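Local coordinates for protein Hia (Adhesin) (Haemophilus influenzae, PDB 3EMF) that forms part of a trimeric autotransporter adhesin of the bacterial outer membrane, this fragment being its binding domain 2, which probably mediates attachment to host cells, at residues T3-A15 and V52-K65. Sequence-based numbering, arbitrary orientation.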
# COMPACT_ATOMS: atom_id res chain seq x y z
N THR A 3 6.00 27.34 3.60
CA THR A 3 5.19 27.18 4.80
C THR A 3 5.37 25.83 5.46
O THR A 3 5.26 24.79 4.80
N PRO A 4 5.67 25.83 6.77
CA PRO A 4 5.84 24.61 7.58
C PRO A 4 4.50 24.02 8.03
O PRO A 4 3.97 24.44 9.06
CB PRO A 4 6.63 25.09 8.80
CG PRO A 4 7.08 26.50 8.48
CD PRO A 4 6.05 27.03 7.53
N VAL A 5 3.97 23.07 7.28
CA VAL A 5 2.69 22.45 7.61
C VAL A 5 2.91 21.26 8.54
O VAL A 5 3.77 20.41 8.29
CB VAL A 5 1.96 21.95 6.34
CG1 VAL A 5 0.72 21.15 6.71
CG2 VAL A 5 1.62 23.12 5.43
N THR A 6 2.13 21.21 9.61
CA THR A 6 2.21 20.11 10.57
C THR A 6 0.82 19.63 10.97
O THR A 6 -0.17 20.32 10.77
CB THR A 6 2.96 20.53 11.84
OG1 THR A 6 2.18 21.48 12.58
CG2 THR A 6 4.30 21.16 11.48
N ASN A 7 0.74 18.42 11.51
CA ASN A 7 -0.48 17.97 12.17
C ASN A 7 -0.13 17.09 13.36
O ASN A 7 1.05 16.88 13.64
CB ASN A 7 -1.46 17.31 11.18
CG ASN A 7 -0.91 16.06 10.54
OD1 ASN A 7 -0.19 15.29 11.18
ND2 ASN A 7 -1.26 15.83 9.27
N LYS A 8 -1.13 16.62 14.09
CA LYS A 8 -0.90 15.96 15.38
C LYS A 8 -0.90 14.43 15.30
O LYS A 8 -0.83 13.76 16.32
CB LYS A 8 -1.95 16.42 16.40
CG LYS A 8 -1.64 17.73 17.11
CD LYS A 8 -2.83 18.14 17.99
CE LYS A 8 -2.50 19.31 18.91
NZ LYS A 8 -3.57 19.54 19.94
N LEU A 9 -0.96 13.88 14.09
CA LEU A 9 -0.91 12.43 13.90
C LEU A 9 0.33 11.79 14.51
O LEU A 9 1.46 12.26 14.32
CB LEU A 9 -0.94 12.07 12.40
CG LEU A 9 -2.22 12.41 11.64
CD1 LEU A 9 -2.02 12.20 10.12
CD2 LEU A 9 -3.41 11.59 12.18
N LYS A 10 0.11 10.67 15.20
CA LYS A 10 1.21 9.91 15.79
C LYS A 10 1.39 8.62 15.01
O LYS A 10 0.58 8.28 14.15
CB LYS A 10 0.91 9.56 17.25
CG LYS A 10 0.43 10.72 18.11
CD LYS A 10 0.03 10.25 19.51
CE LYS A 10 -0.55 11.39 20.34
NZ LYS A 10 0.44 12.48 20.56
N ALA A 11 2.47 7.92 15.32
CA ALA A 11 2.72 6.61 14.77
C ALA A 11 2.35 5.58 15.81
O ALA A 11 2.37 5.85 17.01
CB ALA A 11 4.19 6.48 14.41
N TYR A 12 2.01 4.38 15.37
CA TYR A 12 1.88 3.29 16.30
C TYR A 12 3.22 3.10 17.02
O TYR A 12 4.29 3.27 16.41
CB TYR A 12 1.49 2.03 15.58
CG TYR A 12 0.06 2.05 15.13
CD1 TYR A 12 -0.97 2.03 16.06
CD2 TYR A 12 -0.26 2.13 13.78
CE1 TYR A 12 -2.29 2.07 15.65
CE2 TYR A 12 -1.57 2.16 13.36
CZ TYR A 12 -2.58 2.13 14.29
OH TYR A 12 -3.90 2.16 13.86
N GLY A 13 3.15 2.77 18.30
CA GLY A 13 4.34 2.58 19.14
C GLY A 13 4.68 3.81 19.95
O GLY A 13 5.51 3.74 20.85
N ASP A 14 4.05 4.93 19.62
CA ASP A 14 4.31 6.18 20.33
C ASP A 14 3.86 6.00 21.78
O ASP A 14 2.80 5.41 22.04
CB ASP A 14 3.55 7.34 19.66
CG ASP A 14 3.97 8.71 20.19
OD1 ASP A 14 3.95 8.94 21.42
OD2 ASP A 14 4.30 9.59 19.35
N ALA A 15 4.64 6.52 22.72
CA ALA A 15 4.41 6.28 24.15
C ALA A 15 3.14 6.88 24.72
O ALA A 15 2.59 6.35 25.69
CB ALA A 15 5.62 6.75 24.96
N VAL A 52 -7.37 13.92 15.07
CA VAL A 52 -7.07 14.69 13.87
C VAL A 52 -8.20 14.49 12.87
O VAL A 52 -8.41 13.39 12.38
CB VAL A 52 -5.70 14.29 13.24
CG1 VAL A 52 -5.42 15.13 12.00
CG2 VAL A 52 -4.57 14.46 14.28
N GLU A 53 -8.93 15.57 12.61
CA GLU A 53 -10.10 15.53 11.75
C GLU A 53 -9.75 15.28 10.29
O GLU A 53 -8.65 15.57 9.83
CB GLU A 53 -10.87 16.86 11.86
CG GLU A 53 -11.72 16.99 13.11
CD GLU A 53 -10.91 17.25 14.39
OE1 GLU A 53 -9.71 17.59 14.28
OE2 GLU A 53 -11.50 17.14 15.49
N ASP A 54 -10.71 14.73 9.55
CA ASP A 54 -10.55 14.51 8.11
C ASP A 54 -10.00 15.73 7.35
O ASP A 54 -9.09 15.58 6.55
CB ASP A 54 -11.88 14.08 7.48
CG ASP A 54 -12.22 12.61 7.73
OD1 ASP A 54 -11.34 11.84 8.19
OD2 ASP A 54 -13.37 12.21 7.46
N ASN A 55 -10.56 16.92 7.60
CA ASN A 55 -10.20 18.11 6.81
C ASN A 55 -8.94 18.81 7.33
O ASN A 55 -8.92 20.02 7.50
CB ASN A 55 -11.35 19.11 6.72
CG ASN A 55 -12.48 18.63 5.82
OD1 ASN A 55 -12.26 17.82 4.91
ND2 ASN A 55 -13.69 19.12 6.06
N THR A 56 -7.91 18.01 7.57
CA THR A 56 -6.63 18.48 8.06
C THR A 56 -5.64 18.24 6.94
O THR A 56 -5.73 17.23 6.24
CB THR A 56 -6.21 17.68 9.30
OG1 THR A 56 -7.23 17.79 10.30
CG2 THR A 56 -4.87 18.18 9.87
N ALA A 57 -4.71 19.18 6.76
CA ALA A 57 -3.63 19.02 5.79
C ALA A 57 -2.82 17.76 6.10
O ALA A 57 -2.40 17.56 7.24
CB ALA A 57 -2.72 20.23 5.81
N ALA A 58 -2.64 16.91 5.09
CA ALA A 58 -1.69 15.81 5.22
C ALA A 58 -0.29 16.35 4.91
O ALA A 58 -0.14 17.28 4.12
CB ALA A 58 -2.04 14.68 4.29
N THR A 59 0.72 15.80 5.56
CA THR A 59 2.10 16.24 5.32
C THR A 59 2.91 15.17 4.60
O THR A 59 2.53 14.00 4.57
CB THR A 59 2.83 16.58 6.63
OG1 THR A 59 3.10 15.37 7.33
CG2 THR A 59 1.96 17.51 7.48
N VAL A 60 4.04 15.57 4.03
CA VAL A 60 4.95 14.61 3.41
C VAL A 60 5.46 13.65 4.48
O VAL A 60 5.61 12.47 4.22
CB VAL A 60 6.11 15.32 2.67
CG1 VAL A 60 7.10 14.29 2.10
CG2 VAL A 60 5.53 16.22 1.56
N GLY A 61 5.70 14.14 5.70
CA GLY A 61 6.04 13.24 6.78
C GLY A 61 5.00 12.13 6.98
O GLY A 61 5.34 10.99 7.31
N ASN A 62 3.73 12.47 6.81
CA ASN A 62 2.66 11.48 6.92
C ASN A 62 2.80 10.41 5.83
O ASN A 62 2.65 9.22 6.10
CB ASN A 62 1.28 12.14 6.77
CG ASN A 62 0.91 13.07 7.91
OD1 ASN A 62 1.41 12.97 9.04
ND2 ASN A 62 -0.02 14.00 7.62
N LEU A 63 3.10 10.82 4.60
CA LEU A 63 3.23 9.86 3.49
C LEU A 63 4.33 8.86 3.80
O LEU A 63 4.23 7.71 3.39
CB LEU A 63 3.57 10.56 2.18
CG LEU A 63 2.66 11.73 1.79
CD1 LEU A 63 3.01 12.23 0.39
CD2 LEU A 63 1.24 11.28 1.86
N ARG A 64 5.35 9.32 4.52
CA ARG A 64 6.52 8.50 4.80
C ARG A 64 6.20 7.44 5.84
O ARG A 64 7.00 6.55 6.09
CB ARG A 64 7.70 9.37 5.26
CG ARG A 64 8.20 10.32 4.18
CD ARG A 64 9.43 11.09 4.61
NE ARG A 64 10.02 11.77 3.46
CZ ARG A 64 10.28 13.06 3.40
NH1 ARG A 64 10.04 13.84 4.45
NH2 ARG A 64 10.80 13.58 2.29
N LYS A 65 5.02 7.53 6.44
CA LYS A 65 4.63 6.57 7.47
C LYS A 65 3.45 5.71 7.04
O LYS A 65 2.91 4.94 7.84
CB LYS A 65 4.29 7.30 8.77
CG LYS A 65 5.44 8.07 9.36
CD LYS A 65 5.06 8.54 10.76
CE LYS A 65 6.26 9.18 11.46
NZ LYS A 65 6.80 10.35 10.69
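Asn-7 reaches across to the backbone of Ala-57 through the one hydrogen bond that clearly joins 3-15 to 52-65. Its ND2 donates to Ala-57 O over 2.9 Å with an N-H...O angle of 154°; the donor lies in the carbonyl plane and the acceptor close to the amide plane, so the bond is well formed for both groups. With chi1 at 63°, CG sits between the backbone N and the carbonyl carbon, a position from which OD1 also accepts a weak bond from Leu-9 N (3.3 Å), so the amide has a partner at each end, one of them weak. The amide of Asn-62 approaches from the opposite direction, its plane only 9° from that of Asn-7. Thr-59, the N-cap of helix 60-63, takes a capping bond from Asn-62 N to its OG1 (3.0 Å).

Apolar contacts lie on both sides of this polar centre along 3-15. Val-5 CG1 meets Ala-57 CB at 3.7 Å, and Thr-59 CG2 faces the same residue, 3.5 Å from Val-5 O. Leu-9 CD2 lies 3.7 Å from Val-52 CB, the two side chains crossing at about a right angle. Leu-9 CD1 rests against the Asn-62 amide, and Thr-56 CG2 packs on Asn-7 CB (3.8 Å).

Neighbouring subunits continue the packing: Val-60 of the third subunit touches Asn-7, and Ala-57 of the second packs on Val-5. Without strand pairing between the segments, side-chain chemistry joins them: a directional amide-to-carbonyl bond between two small apolar patches ties the N-terminal chain to the loop leading into the capped helix 60-63 at the trimer interface.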